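PDB 2P9B: possible prolidase from Bifidobacterium longum NCC2705, which probably hydrolyses non-peptide carbon-nitrogen bonds as a member of the amidohydrolase superfamily. Local coordinates for residues V11-L16 and V38-R43; S400-V405 and V423-H428. All coordinates share one frame; numbering follows the deposited sequence.

Contact 1. Residues V11-L16 and V38-R43; sequences VEPFAL and VGADGR
Phe-14 and Val-38 form an antiparallel hydrogen-bonded pair in the small mixed β-sheet built by the N-terminal part of the chain, at the point where strand 14-17 runs beside the end of strand 34-38. Two backbone bonds define the pair. Val-38 N gives the shorter, 2.8 Å to Phe-14 O with an N-H...O angle of 170°, and Phe-14 N returns one of 3.1 Å to Val-38 O. Both side chains leave the same face of the sheet and run alongside each other. Phe-14 CG lies between the backbone N and the carbonyl carbon (chi1 65°), and the ring is laid beside Val-38. Val-38 CB stands over one ring face, 3.8 Å from the centroid and 20° off the ring normal, a CH-pi contact. Val-38 CG2 meets the far end of the ring, 3.4 Å from Phe-14 CZ, while CG1 approaches CE2. Beyond Val-38 the chain reverses through a type I turn, Gly-39 to Gly-42, with Gly-42 at positive phi and Gly-39 N bonded to Arg-43 O, the pattern of a type I turn with a G1 bulge. Asp-41 adds an Asx turn, its OD1 accepting from Arg-43 N at 3.0 Å, the donor lying well out of the carboxylate plane. Residues preceding strand 14-17 pack on this turn: Pro-13 CD faces Ala-40 CB at 4.2 Å, and Pro-13 CB sits close to Val-38 O. Val-11, with CG1 anti to its backbone N, brings that methyl near the carbonyl oxygens of both Gly-39 and Ala-40, and its CB comes within 3.3 Å of Ala-40 O.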
loop_
_atom_site.group_PDB
_atom_site.type_symbol
_atom_site.label_atom_id
_atom_site.label_comp_id
_atom_site.label_asym_id
_atom_site.label_seq_id
_atom_site.Cartn_x
_atom_site.Cartn_y
_atom_site.Cartn_z
ATOM N N VAL A 11 12.307 2.214 22.954
ATOM C CA VAL A 11 12.062 0.831 22.565
ATOM C C VAL A 11 12.630 -0.118 23.613
ATOM O O VAL A 11 13.843 -0.224 23.778
ATOM C CB VAL A 11 12.713 0.483 21.212
ATOM C CG1 VAL A 11 12.477 -0.981 20.891
ATOM C CG2 VAL A 11 12.145 1.361 20.117
ATOM N N GLU A 12 11.744 -0.803 24.323
ATOM C CA GLU A 12 12.167 -1.752 25.341
ATOM C C GLU A 12 12.298 -3.117 24.681
ATOM O O GLU A 12 11.344 -3.627 24.094
ATOM C CB GLU A 12 11.141 -1.799 26.472
ATOM C CG GLU A 12 10.960 -0.463 27.182
ATOM C CD GLU A 12 9.963 -0.535 28.324
ATOM O OE1 GLU A 12 8.787 -0.872 28.068
ATOM O OE2 GLU A 12 10.356 -0.254 29.476
ATOM N N PRO A 13 13.489 -3.726 24.761
ATOM C CA PRO A 13 13.704 -5.043 24.149
ATOM C C PRO A 13 12.746 -6.094 24.691
ATOM O O PRO A 13 12.379 -6.064 25.865
ATOM C CB PRO A 13 15.164 -5.343 24.482
ATOM C CG PRO A 13 15.374 -4.618 25.777
ATOM C CD PRO A 13 14.673 -3.306 25.533
ATOM N N PHE A 14 12.340 -7.021 23.830
ATOM C CA PHE A 14 11.414 -8.070 24.239
ATOM C C PHE A 14 11.543 -9.314 23.372
ATOM O O PHE A 14 12.267 -9.327 22.379
ATOM C CB PHE A 14 9.979 -7.546 24.158
ATOM C CG PHE A 14 9.528 -7.219 22.756
ATOM C CD1 PHE A 14 8.951 -8.195 21.948
ATOM C CD2 PHE A 14 9.697 -5.936 22.241
ATOM C CE1 PHE A 14 8.542 -7.897 20.645
ATOM C CE2 PHE A 14 9.294 -5.626 20.944
ATOM C CZ PHE A 14 8.716 -6.606 20.143
ATOM N N ALA A 15 10.829 -10.361 23.760
ATOM C CA ALA A 15 10.837 -11.603 23.007
ATOM C C ALA A 15 9.417 -12.142 22.949
ATOM O O ALA A 15 8.752 -12.266 23.979
ATOM C CB ALA A 15 11.762 -12.619 23.666
ATOM N N LEU A 16 8.948 -12.433 21.742
ATOM C CA LEU A 16 7.613 -12.987 21.544
ATOM C C LEU A 16 7.836 -14.473 21.322
ATOM O O LEU A 16 8.405 -14.862 20.305
ATOM C CB LEU A 16 6.955 -12.371 20.308
ATOM C CG LEU A 16 5.609 -12.970 19.881
ATOM C CD1 LEU A 16 4.560 -12.716 20.950
ATOM C CD2 LEU A 16 5.185 -12.346 18.551
ATOM N N VAL A 38 13.421 -9.073 19.856
ATOM C CA VAL A 38 13.602 -7.712 19.363
ATOM C C VAL A 38 14.525 -6.903 20.272
ATOM O O VAL A 38 14.329 -6.852 21.487
ATOM C CB VAL A 38 12.239 -6.991 19.244
ATOM C CG1 VAL A 38 12.437 -5.572 18.739
ATOM C CG2 VAL A 38 11.321 -7.771 18.300
ATOM N N GLY A 39 15.529 -6.269 19.669
ATOM C CA GLY A 39 16.482 -5.476 20.430
ATOM C C GLY A 39 16.013 -4.075 20.778
ATOM O O GLY A 39 14.940 -3.644 20.354
ATOM N N ALA A 40 16.827 -3.358 21.548
ATOM C CA ALA A 40 16.499 -2.001 21.968
ATOM C C ALA A 40 16.494 -1.036 20.791
ATOM O O ALA A 40 15.939 0.060 20.884
ATOM C CB ALA A 40 17.488 -1.523 23.035
ATOM N N ASP A 41 17.114 -1.441 19.687
ATOM C CA ASP A 41 17.154 -0.602 18.496
ATOM C C ASP A 41 15.918 -0.809 17.620
ATOM O O ASP A 41 15.821 -0.245 16.531
ATOM C CB ASP A 41 18.423 -0.878 17.682
ATOM C CG ASP A 41 18.528 -2.318 17.219
ATOM O OD1 ASP A 41 17.659 -3.139 17.581
ATOM O OD2 ASP A 41 19.499 -2.628 16.493
ATOM N N GLY A 42 14.978 -1.618 18.102
ATOM C CA GLY A 42 13.753 -1.860 17.353
ATOM C C GLY A 42 13.887 -2.829 16.190
ATOM O O GLY A 42 12.980 -2.948 15.361
ATOM N N ARG A 43 15.017 -3.522 16.130
ATOM C CA ARG A 43 15.276 -4.489 15.075
ATOM C C ARG A 43 15.233 -5.918 15.596
ATOM O O ARG A 43 15.485 -6.178 16.774
ATOM C CB ARG A 43 16.639 -4.223 14.436
ATOM C CG ARG A 43 16.707 -2.898 13.704
ATOM C CD ARG A 43 18.080 -2.661 13.105
ATOM N NE ARG A 43 18.148 -1.379 12.405
ATOM C CZ ARG A 43 17.431 -1.074 11.326
ATOM N NH1 ARG A 43 16.583 -1.957 10.810
ATOM N NH2 ARG A 43 17.564 0.116 10.760
#

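Contact 2. Residues S400-V405 and V423-H428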
loop_
_atom_site.group_PDB
_atom_site.type_symbol
_atom_site.label_atom_id
_atom_site.label_comp_id
_atom_site.label_asym_id
_atom_site.label_seq_id
_atom_site.Cartn_x
_atom_site.Cartn_y
_atom_site.Cartn_z
ATOM N N SER A 400 13.593 -4.265 10.624
ATOM C CA SER A 400 12.744 -3.561 11.584
ATOM C C SER A 400 11.719 -4.520 12.176
ATOM O O SER A 400 11.147 -5.345 11.468
ATOM C CB SER A 400 12.027 -2.405 10.877
ATOM O OG SER A 400 11.408 -1.530 11.803
ATOM N N ALA A 401 11.479 -4.409 13.474
ATOM C CA ALA A 401 10.516 -5.285 14.123
ATOM C C ALA A 401 9.078 -4.837 13.853
ATOM O O ALA A 401 8.400 -4.328 14.743
ATOM C CB ALA A 401 10.785 -5.341 15.628
ATOM N N ASP A 402 8.626 -5.026 12.615
ATOM C CA ASP A 402 7.263 -4.680 12.229
ATOM C C ASP A 402 6.516 -6.006 12.262
ATOM O O ASP A 402 6.573 -6.790 11.304
ATOM C CB ASP A 402 7.237 -4.086 10.813
ATOM C CG ASP A 402 7.823 -2.674 10.755
ATOM O OD1 ASP A 402 7.463 -1.845 11.618
ATOM O OD2 ASP A 402 8.629 -2.394 9.839
ATOM N N LEU A 403 5.830 -6.266 13.374
ATOM C CA LEU A 403 5.125 -7.534 13.547
ATOM C C LEU A 403 3.624 -7.400 13.667
ATOM O O LEU A 403 3.116 -6.470 14.287
ATOM C CB LEU A 403 5.630 -8.245 14.806
ATOM C CG LEU A 403 7.118 -8.167 15.160
ATOM C CD1 LEU A 403 7.394 -9.048 16.382
ATOM C CD2 LEU A 403 7.963 -8.609 13.994
ATOM N N LEU A 404 2.915 -8.352 13.079
ATOM C CA LEU A 404 1.466 -8.360 13.160
ATOM C C LEU A 404 1.087 -9.691 13.798
ATOM O O LEU A 404 1.334 -10.761 13.232
ATOM C CB LEU A 404 0.846 -8.230 11.768
ATOM C CG LEU A 404 -0.668 -8.457 11.677
ATOM C CD1 LEU A 404 -1.404 -7.538 12.644
ATOM C CD2 LEU A 404 -1.117 -8.212 10.236
ATOM N N VAL A 405 0.518 -9.615 14.995
ATOM C CA VAL A 405 0.115 -10.813 15.729
ATOM C C VAL A 405 -1.376 -11.051 15.529
ATOM O O VAL A 405 -2.195 -10.160 15.767
ATOM C CB VAL A 405 0.433 -10.661 17.228
ATOM C CG1 VAL A 405 0.166 -11.971 17.954
ATOM C CG2 VAL A 405 1.895 -10.241 17.403
ATOM N N VAL A 423 -0.216 -5.251 17.284
ATOM C CA VAL A 423 0.591 -4.716 16.194
ATOM C C VAL A 423 1.841 -4.098 16.812
ATOM O O VAL A 423 1.758 -3.403 17.817
ATOM C CB VAL A 423 -0.154 -3.618 15.421
ATOM C CG1 VAL A 423 0.679 -3.172 14.214
ATOM C CG2 VAL A 423 -1.502 -4.134 14.973
ATOM N N ILE A 424 2.992 -4.366 16.215
ATOM C CA ILE A 424 4.245 -3.819 16.712
ATOM C C ILE A 424 4.878 -3.088 15.540
ATOM O O ILE A 424 5.050 -3.664 14.465
ATOM C CB ILE A 424 5.179 -4.946 17.214
ATOM C CG1 ILE A 424 4.465 -5.732 18.315
ATOM C CG2 ILE A 424 6.496 -4.358 17.720
ATOM C CD1 ILE A 424 5.244 -6.897 18.871
ATOM N N ALA A 425 5.198 -1.812 15.742
ATOM C CA ALA A 425 5.797 -1.000 14.689
ATOM C C ALA A 425 7.225 -0.637 15.065
ATOM O O ALA A 425 7.456 0.051 16.054
ATOM C CB ALA A 425 4.974 0.270 14.477
ATOM N N ALA A 426 8.180 -1.098 14.265
ATOM C CA ALA A 426 9.587 -0.824 14.535
ATOM C C ALA A 426 9.930 -1.078 16.004
ATOM O O ALA A 426 10.621 -0.281 16.641
ATOM C CB ALA A 426 9.921 0.611 14.156
ATOM N N GLY A 427 9.433 -2.189 16.539
ATOM C CA GLY A 427 9.721 -2.533 17.923
ATOM C C GLY A 427 8.812 -1.891 18.954
ATOM O O GLY A 427 8.903 -2.202 20.139
ATOM N N HIS A 428 7.931 -1.001 18.504
ATOM C CA HIS A 428 7.004 -0.302 19.394
ATOM C C HIS A 428 5.634 -0.963 19.412
ATOM O O HIS A 428 4.878 -0.845 18.449
ATOM C CB HIS A 428 6.814 1.146 18.934
ATOM C CG HIS A 428 8.041 1.995 19.040
ATOM N ND1 HIS A 428 8.501 2.493 20.240
ATOM C CD2 HIS A 428 8.881 2.472 18.090
ATOM C CE1 HIS A 428 9.566 3.244 20.026
ATOM N NE2 HIS A 428 9.817 3.249 18.729
#
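Leu-403 and Ile-424 are a hydrogen-bonded pair where strand 403-406 runs antiparallel to the first arm of a two-residue β-hairpin, strands 422-425 and 428-429; the axes of 403-405 and 423-425 come within 4.9 Å, at 173° between their N-to-C directions. Leu-403 N bonds Ile-424 O, and Ile-424 N bonds Leu-403 O at 2.9 Å. Their side chains lie together on one face, Leu-403 CD1 being 3.9 Å from Ile-424 CD1. Leu-404 and Val-423, the next, non-hydrogen-bonded pair, meet obliquely on the other face through CD1 and CG2. The hairpin's type I' turn, Ala-425 to His-428, is closed by mutual backbone bonds between those two residues. The 400-405 segment grips this turn twice. Ala-401 O accepts from Gly-427 N at 3.0 Å. In Asp-402, chi1 of -72° puts CG anti to the carbonyl carbon; OD1 of that carboxylate accepts from Ala-426 N at 2.8 Å, the donor standing 42° out of the carboxylate plane. OD2 forms a salt bridge with Arg-158 and a hydrogen bond with Thr-392, so both oxygens of this buried group are engaged. Strand 403-406 is flanked by 422-425 and by strand 68-78, to which Asp-402 and Leu-404 make backbone bonds; strand 129-134 supplies Thr-130 against Asp-402 and Val-423.

Overall arrangement
The two contacts, their centres about 9 Å apart, meet directly. Gly-42 O and Ala-401 N, 2.8 Å apart, form a probable hydrogen bond that ties the turn of contact 1 to the start of 400-405. Packing adds to this: Val-38 CG1 lies 3.5 Å from Ala-401 CB, Phe-14 CE2 is 3.5 Å from Gly-427 O, and Val-11 CG2 approaches His-428 CE1 to 3.2 Å. Parts of the chain near both ends thus meet, largely through loops and turns, consistent with the small β-domain of amidohydrolase relatives. Contact 2 lies about 17 Å from the chain's centre, contact 1 about 26 Å (centre to centre); strand 68-78, beside contact 2, bears His-77, part of a possible, vacant metal site with His-79 and Asp-345.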